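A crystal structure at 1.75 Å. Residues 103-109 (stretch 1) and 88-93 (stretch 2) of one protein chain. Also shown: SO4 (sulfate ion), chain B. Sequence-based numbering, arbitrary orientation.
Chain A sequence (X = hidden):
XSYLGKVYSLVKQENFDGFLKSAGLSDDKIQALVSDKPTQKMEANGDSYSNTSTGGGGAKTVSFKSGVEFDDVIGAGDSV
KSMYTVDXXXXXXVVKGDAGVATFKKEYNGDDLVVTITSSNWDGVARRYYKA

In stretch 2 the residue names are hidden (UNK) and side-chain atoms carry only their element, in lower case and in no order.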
ATOM      1  N   THR A 103      -6.247  -6.392   2.221  1.00 11.90           N
ATOM      2  CA  THR A 103      -6.296  -5.297   3.185  1.00  8.02           C
ATOM      3  C   THR A 103      -4.886  -4.899   3.540  1.00  7.62           C
ATOM      4  O   THR A 103      -4.061  -5.731   3.863  1.00  9.43           O
ATOM      5  CB  THR A 103      -7.051  -5.768   4.474  1.00  4.50           C
ATOM      6  OG1 THR A 103      -8.390  -5.968   4.098  1.00 13.86           O
ATOM      7  CG2 THR A 103      -7.047  -4.691   5.532  1.00 15.56           C
ATOM      8  N   PHE A 104      -4.582  -3.625   3.463  1.00  7.25           N
ATOM      9  CA  PHE A 104      -3.254  -3.155   3.811  1.00  6.34           C
ATOM     10  C   PHE A 104      -3.491  -2.198   4.985  1.00 12.51           C
ATOM     11  O   PHE A 104      -4.035  -1.114   4.777  1.00 12.54           O
ATOM     12  CB  PHE A 104      -2.569  -2.361   2.693  1.00 10.93           C
ATOM     13  CG  PHE A 104      -2.575  -3.104   1.369  1.00 13.21           C
ATOM     14  CD1 PHE A 104      -1.728  -4.129   1.124  1.00 23.27           C
ATOM     15  CD2 PHE A 104      -3.466  -2.680   0.356  1.00 36.17           C
ATOM     16  CE1 PHE A 104      -1.759  -4.790  -0.129  1.00 30.62           C
ATOM     17  CE2 PHE A 104      -3.500  -3.307  -0.879  1.00 48.75           C
ATOM     18  CZ  PHE A 104      -2.647  -4.378  -1.102  1.00 14.43           C
ATOM     19  N   LYS A 105      -3.135  -2.615   6.211  1.00  6.40           N
ATOM     20  CA  LYS A 105      -3.319  -1.817   7.434  1.00  7.39           C
ATOM     21  C   LYS A 105      -2.026  -1.030   7.681  1.00 10.97           C
ATOM     22  O   LYS A 105      -0.975  -1.625   7.956  1.00  9.96           O
ATOM     23  CB  LYS A 105      -3.791  -2.711   8.600  1.00  8.30           C
ATOM     24  CG  LYS A 105      -4.251  -1.942   9.876  1.00 13.70           C
ATOM     25  CD  LYS A 105      -4.549  -2.930  11.027  1.00 25.35           C
ATOM     26  CE  LYS A 105      -4.386  -2.524  12.514  1.00 38.97           C
ATOM     27  NZ  LYS A 105      -5.556  -2.861  13.348  1.00 80.05           N
ATOM     28  N   LYS A 106      -2.098   0.306   7.541  1.00  6.44           N
ATOM     29  CA  LYS A 106      -0.908   1.135   7.715  1.00  4.87           C
ATOM     30  C   LYS A 106      -0.935   1.846   9.050  1.00 14.16           C
ATOM     31  O   LYS A 106      -1.776   2.685   9.270  1.00 12.51           O
ATOM     32  CB  LYS A 106      -0.907   2.150   6.597  1.00  6.33           C
ATOM     33  CG  LYS A 106      -1.152   1.499   5.248  1.00 13.02           C
ATOM     34  CD  LYS A 106      -1.144   2.411   3.991  1.00 16.30           C
ATOM     35  CE  LYS A 106       0.100   3.224   3.741  1.00 20.54           C
ATOM     36  NZ  LYS A 106      -0.066   4.128   2.563  1.00 20.34           N
ATOM     37  N   GLU A 107      -0.023   1.494   9.933  1.00  7.64           N
ATOM     38  CA  GLU A 107       0.031   2.099  11.246  1.00  8.54           C
ATOM     39  C   GLU A 107       1.246   2.978  11.414  1.00 12.04           C
ATOM     40  O   GLU A 107       2.370   2.509  11.330  1.00  9.57           O
ATOM     41  CB  GLU A 107       0.002   1.000  12.329  1.00  9.09           C
ATOM     42  CG  GLU A 107      -1.325   0.203  12.388  1.00 12.24           C
ATOM     43  CD  GLU A 107      -1.231  -0.913  13.406  1.00 36.49           C
ATOM     44  OE1 GLU A 107      -0.620  -1.945  13.201  1.00 29.48           O
ATOM     45  OE2 GLU A 107      -1.786  -0.645  14.548  1.00 35.27           O
ATOM     46  N   TYR A 108       1.034   4.275  11.656  1.00  7.15           N
ATOM     47  CA  TYR A 108       2.159   5.182  11.834  1.00  6.86           C
ATOM     48  C   TYR A 108       2.424   5.471  13.307  1.00 12.81           C
ATOM     49  O   TYR A 108       1.495   5.669  14.059  1.00 12.47           O
ATOM     50  CB  TYR A 108       1.777   6.518  11.210  1.00  9.75           C
ATOM     51  CG  TYR A 108       1.629   6.501   9.672  1.00  7.84           C
ATOM     52  CD1 TYR A 108       0.384   6.183   9.095  1.00  8.96           C
ATOM     53  CD2 TYR A 108       2.708   6.823   8.858  1.00  7.19           C
ATOM     54  CE1 TYR A 108       0.226   6.175   7.708  1.00  9.23           C
ATOM     55  CE2 TYR A 108       2.567   6.828   7.463  1.00 10.60           C
ATOM     56  CZ  TYR A 108       1.317   6.515   6.911  1.00 12.66           C
ATOM     57  OH  TYR A 108       1.157   6.521   5.525  1.00 16.80           O
ATOM     58  N   ASN A 109       3.687   5.477  13.693  1.00 12.81           N
ATOM     59  CA  ASN A 109       4.132   5.722  15.051  1.00  9.59           C
ATOM     60  C   ASN A 109       5.484   6.386  14.943  1.00 15.09           C
ATOM     61  O   ASN A 109       6.527   5.756  14.794  1.00 14.62           O
ATOM     62  CB  ASN A 109       4.105   4.462  15.969  1.00 21.85           C
ATOM     63  CG  ASN A 109       4.867   4.673  17.321  1.00 29.81           C
ATOM     64  OD1 ASN A 109       4.775   5.744  18.012  1.00 70.36           O
ATOM     65  ND2 ASN A 109       5.659   3.657  17.675  1.00 66.92           N
ATOM     66  N   UNK A  88      -7.127   8.615  12.388  1.00  9.97           N
ATOM     67  CA  UNK A  88      -6.009   8.980  13.229  1.00 13.38           C
ATOM     68  C   UNK A  88      -4.658   8.521  12.632  1.00 10.76           C
ATOM     69  O   UNK A  88      -4.260   8.892  11.537  1.00 17.74           O
ATOM     70  N   UNK A  89      -3.938   7.700  13.386  1.00  7.39           N
ATOM     71  CA  UNK A  89      -2.644   7.209  12.945  1.00 10.98           C
ATOM     72  C   UNK A  89      -2.781   5.888  12.161  1.00 11.85           C
ATOM     73  O   UNK A  89      -1.781   5.311  11.775  1.00 12.00           O
ATOM     74  c   UNK A  89      -2.368   5.928  15.028  1.00 27.97           C
ATOM     75  c   UNK A  89      -1.666   6.935  14.114  1.00 14.04           C
ATOM     76  n   UNK A  89      -2.100   4.635  14.866  1.00 99.42           N
ATOM     77  o   UNK A  89      -3.211   6.333  15.860  1.00100.00           O
ATOM     78  N   UNK A  90      -3.995   5.414  11.937  1.00  8.44           N
ATOM     79  CA  UNK A  90      -4.186   4.165  11.197  1.00  7.60           C
ATOM     80  C   UNK A  90      -4.884   4.435   9.873  1.00  7.24           C
ATOM     81  O   UNK A  90      -5.992   4.969   9.885  1.00 12.96           O
ATOM     82  c   UNK A  90      -5.224   1.836  11.143  1.00 11.57           C
ATOM     83  c   UNK A  90      -5.115   3.144  11.950  1.00 12.53           C
ATOM     84  c   UNK A  90      -4.492   2.822  13.273  1.00 16.37           C
ATOM     85  N   UNK A  91      -4.257   4.071   8.751  1.00  5.88           N
ATOM     86  CA  UNK A  91      -4.853   4.264   7.436  1.00 11.30           C
ATOM     87  C   UNK A  91      -5.086   2.844   6.897  1.00 14.88           C
ATOM     88  O   UNK A  91      -4.122   2.093   6.852  1.00  8.65           O
ATOM     89  c   UNK A  91      -4.424   5.123   5.149  1.00 13.89           C
ATOM     90  c   UNK A  91      -3.618   6.396   7.132  1.00 14.90           C
ATOM     91  c   UNK A  91      -3.814   4.973   6.554  1.00 12.63           C
ATOM     92  N   UNK A  92      -6.318   2.462   6.525  1.00  7.87           N
ATOM     93  CA  UNK A  92      -6.564   1.116   6.028  1.00  8.74           C
ATOM     94  C   UNK A  92      -6.944   1.218   4.593  1.00 12.20           C
ATOM     95  O   UNK A  92      -7.833   1.971   4.251  1.00 12.55           O
ATOM     96  c   UNK A  92      -7.757   0.531   6.780  1.00 10.48           C
ATOM     97  c   UNK A  92      -8.028  -0.904   6.394  1.00  9.19           C
ATOM     98  o   UNK A  92      -7.436   0.514   8.164  1.00 12.06           O
ATOM     99  N   UNK A  93      -6.266   0.475   3.757  1.00  5.83           N
ATOM    100  CA  UNK A  93      -6.574   0.502   2.343  1.00  7.05           C
ATOM    101  C   UNK A  93      -7.138  -0.834   1.963  1.00 14.11           C
ATOM    102  O   UNK A  93      -6.418  -1.814   2.109  1.00 11.29           O
ATOM    103  c   UNK A  93      -5.220   0.821   0.169  1.00 14.37           C
ATOM    104  n   UNK A  93      -3.986   1.029  -0.574  1.00  8.73           N
ATOM    105  c   UNK A  93      -4.374   1.206  -1.828  1.00  8.91           C
ATOM    106  c   UNK A  93      -5.219   0.614   1.639  1.00  9.03           C
ATOM    107  c   UNK A  93      -6.252   0.841  -0.676  1.00 17.47           C
ATOM    108  n   UNK A  93      -5.680   1.081  -1.953  1.00 19.45           N
TER
HETATM  109  S   SO4 B 200      -0.778   2.255  -0.088  1.00 76.87           S
HETATM  110  O1  SO4 B 200      -1.617   3.322   0.469  1.00 56.01           O
HETATM  111  O2  SO4 B 200       0.542   2.311   0.504  1.00100.00           O
HETATM  112  O3  SO4 B 200      -1.333   0.932   0.231  1.00 69.51           O
HETATM  113  O4  SO4 B 200      -0.669   2.441  -1.563  1.00 66.10           O

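Position 88 has no side-chain atoms, not even a CB, and makes no contact with stretch 1. Its phi of 67° is positive, a region that by itself favours glycine, and the residue is Gly88.

Position 89 carries two side-chain carbons, the second bearing one oxygen and one nitrogen; its CB lies 3.4 Å from Tyr108 O. This short carboxamide is Asn89. Its main chain precedes the strand, yet its carbonyl already engages the neighbouring strand, accepting a nearly linear hydrogen bond from Tyr108 N to Asn89 O (3.0 Å, 178°).

At position 90 one carbon carries two more, a beta-branched hydrocarbon without a heteroatom. It lies on the same face of the sheet as Lys105 and Glu107, and its two outer carbons meet the aliphatic parts of both. This is Val90, with CG1 4.1 Å from Lys105 CG and CG2 4.2 Å from Glu107 CG.

Position 91 repeats the pattern of three carbons branched at CB, but on the other face, buried, with its CB 4.1 Å from Lys106 CB and an outer carbon at the edge of the Tyr108 ring. This is Val91, whose CG2 lies 3.9 Å from Tyr108 CE1. Its backbone pairs with Lys106 in both directions, Val91 N to Lys106 O at 2.9 Å and Lys106 N to Val91 O at 2.8 Å.

At position 92, CB bears one oxygen and one carbon; the carbon approaches Thr103 and the oxygen Lys105. The branching is that of Thr92: CG2 is 4.0 Å from Thr103 CG2, while OG1 lies 4.4 Å from Lys105 CG, a loose contact.

Position 93 has one carbon leading to a five-membered ring of three carbons and two nitrogens, oblique to the Phe104 ring, with centroids 5.5 Å apart and planes at 59°. This imidazole is His93, and its ND1 donates a hydrogen bond to sulfate O3 (2.8 Å).

The contact is an antiparallel ladder. Phe104 and His93 exchange two hydrogen bonds, Phe104 N to His93 O and His93 N to Phe104 O, both 2.9 Å; Lys106 and Val91 likewise exchange two, already described. Lys105–Thr92 and Glu107–Val90 are the non-hydrogen-bonded pairs between and beyond them. There, CA–H groups supplement the ladder, Val90 CA lying 3.4 Å from Lys106 O and Thr92 CA 3.6 Å from Phe104 O. Alternation gives Phe104, Lys106, Val91 and His93 one face, where the sulfate joins the strands: Lys106 NZ donates to its O1 (2.7 Å) and O2 (2.8 Å), alongside the His93 bond.

Stretch 2 88-93: GNVVTH
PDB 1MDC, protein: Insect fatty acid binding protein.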